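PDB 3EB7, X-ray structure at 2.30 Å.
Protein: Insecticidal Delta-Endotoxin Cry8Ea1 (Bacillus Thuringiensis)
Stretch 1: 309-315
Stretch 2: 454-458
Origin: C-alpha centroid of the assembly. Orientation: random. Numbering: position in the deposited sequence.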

# COMPACT_ATOMS: atom_id res chain seq x y z
N GLN A 309 -8.22 17.24 4.03
CA GLN A 309 -9.27 17.37 3.06
C GLN A 309 -9.30 16.17 2.12
O GLN A 309 -8.30 15.92 1.46
CB GLN A 309 -8.98 18.62 2.22
CG GLN A 309 -10.19 19.11 1.55
CD GLN A 309 -9.91 20.15 0.50
OE1 GLN A 309 -10.79 20.50 -0.28
NE2 GLN A 309 -8.70 20.66 0.48
N PRO A 310 -10.47 15.49 2.01
CA PRO A 310 -10.77 14.52 0.94
C PRO A 310 -10.74 15.22 -0.43
O PRO A 310 -10.95 16.45 -0.50
CB PRO A 310 -12.22 14.06 1.24
CG PRO A 310 -12.53 14.50 2.60
CD PRO A 310 -11.62 15.69 2.91
N ILE A 311 -10.57 14.45 -1.51
CA ILE A 311 -10.51 15.08 -2.84
C ILE A 311 -11.82 15.84 -3.16
O ILE A 311 -12.90 15.25 -3.32
CB ILE A 311 -10.12 14.08 -3.95
CG1 ILE A 311 -8.73 13.49 -3.69
CG2 ILE A 311 -10.14 14.75 -5.33
CD1 ILE A 311 -8.45 12.22 -4.50
N GLY A 312 -11.71 17.16 -3.23
CA GLY A 312 -12.85 17.98 -3.55
C GLY A 312 -13.86 18.07 -2.41
O GLY A 312 -14.99 18.40 -2.66
N GLY A 313 -13.46 17.74 -1.17
CA GLY A 313 -14.38 17.85 -0.07
C GLY A 313 -14.12 19.00 0.88
O GLY A 313 -13.34 19.93 0.59
N SER A 314 -14.79 18.95 2.03
CA SER A 314 -14.62 19.97 3.08
C SER A 314 -13.31 19.74 3.83
O SER A 314 -12.86 18.61 3.95
CB SER A 314 -15.76 19.85 4.09
OG SER A 314 -16.98 20.10 3.46
N ILE A 315 -12.74 20.80 4.38
CA ILE A 315 -11.58 20.68 5.25
C ILE A 315 -11.95 20.42 6.72
O ILE A 315 -12.73 21.13 7.30
CB ILE A 315 -10.67 21.94 5.13
CG1 ILE A 315 -10.24 22.13 3.68
CG2 ILE A 315 -9.47 21.81 6.09
CD1 ILE A 315 -9.80 23.56 3.35
N VAL A 454 -13.32 5.01 -1.59
CA VAL A 454 -12.85 5.72 -0.41
C VAL A 454 -12.24 7.09 -0.80
O VAL A 454 -12.04 7.96 0.04
CB VAL A 454 -11.93 4.80 0.47
CG1 VAL A 454 -10.53 4.55 -0.16
CG2 VAL A 454 -11.84 5.31 1.91
N LYS A 455 -12.03 7.31 -2.09
CA LYS A 455 -11.57 8.60 -2.62
C LYS A 455 -12.72 9.56 -2.95
O LYS A 455 -12.57 10.44 -3.81
CB LYS A 455 -10.68 8.40 -3.87
CG LYS A 455 -9.53 7.40 -3.68
CD LYS A 455 -8.61 7.57 -4.90
CE LYS A 455 -7.52 8.64 -4.65
NZ LYS A 455 -6.98 9.25 -5.89
N ALA A 456 -13.87 9.37 -2.31
CA ALA A 456 -15.00 10.32 -2.44
C ALA A 456 -14.77 11.59 -1.66
O ALA A 456 -14.00 11.63 -0.68
CB ALA A 456 -16.27 9.68 -1.99
N SER A 457 -15.45 12.66 -2.10
CA SER A 457 -15.30 13.97 -1.48
C SER A 457 -16.04 14.06 -0.17
O SER A 457 -15.84 15.01 0.59
CB SER A 457 -15.84 15.06 -2.42
OG SER A 457 -17.25 14.93 -2.63
N ASP A 458 -16.93 13.10 0.10
CA ASP A 458 -17.79 13.12 1.29
C ASP A 458 -18.67 11.83 1.35
O ASP A 458 -18.53 10.93 0.52
CB ASP A 458 -18.78 14.30 1.22
CG ASP A 458 -19.80 14.14 0.06
OD1 ASP A 458 -20.53 15.11 -0.22
OD2 ASP A 458 -19.90 13.05 -0.55
O HOH W 1 -13.69 12.86 -4.68
O HOH W 2 -10.90 11.78 -1.17
O HOH W 3 -16.18 16.55 2.77

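What gives the first stretch the shape it presents to the second? A type II beta turn runs from Pro 310 to Gly 313, closed by a backbone hydrogen bond from Gly 313 N to Pro 310 O at 2.9 Å. Gly 312 sits at phi 73°, psi 19°, a positive phi that by itself favours glycine. The turn brings its second half against Ser 457, and the nearest pair of CA atoms across the contact is Gly 313 CA to Ser 457 CA, 4.2 Å apart. The two segments are distant in the chain: touching residues are at least 143 positions apart in sequence.

How do the backbones meet so closely without a direct hydrogen bond? The tightest backbone approach is a CA-H...O contact, with Gly 313 CA 3.3 Å from Ser 457 O and an angle of 134° at the hydrogen. It depends on the absence of a side chain: an ideal CB on Gly 313 would lie 2.1 Å from Ser 457 O, a clear clash. Glycine therefore lets the carbonyl settle over the alpha carbon.

What then satisfies the polar backbone groups facing across the gap? Three waters do much of this work, each joining one stretch to the other. Water 1 donates to both Ile 311 O, at 2.9 Å, and Lys 455 O, at 2.8 Å, linking two carbonyls that could not hydrogen-bond to each other. Water 2 accepts from Ile 311 N at 2.7 Å and donates to Ala 456 O at 3.1 Å. Water 3 accepts from Ser 314 N at 2.9 Å and donates to Ser 457 O at 2.7 Å; the direct separation of Ser 314 N and Ser 457 O is 4.3 Å, so the water spans what the backbone leaves open.

Where do side chains pack? Ser 457 is the most heavily covered residue, and its CB lies 3.1 Å from Ile 311 O and 3.5 Å from Gly 312 O, fitting its methylene against the turn's carbonyls while its OG is hydrogen-bonded elsewhere in the structure. Pro 310 points its CA-to-CB bond toward the second stretch, placing CB 3.6 Å from Ala 456 O and 3.8 Å from Ser 457 O. Ile 311 starts sideways, but the end of its side chain comes nearer, and its CD1 reaches within 3.6 Å of Lys 455 NZ. This is a van der Waals contact, since a methyl group offers the amine no polar partner. Together the two stretches bury 256 Å², counting both sides.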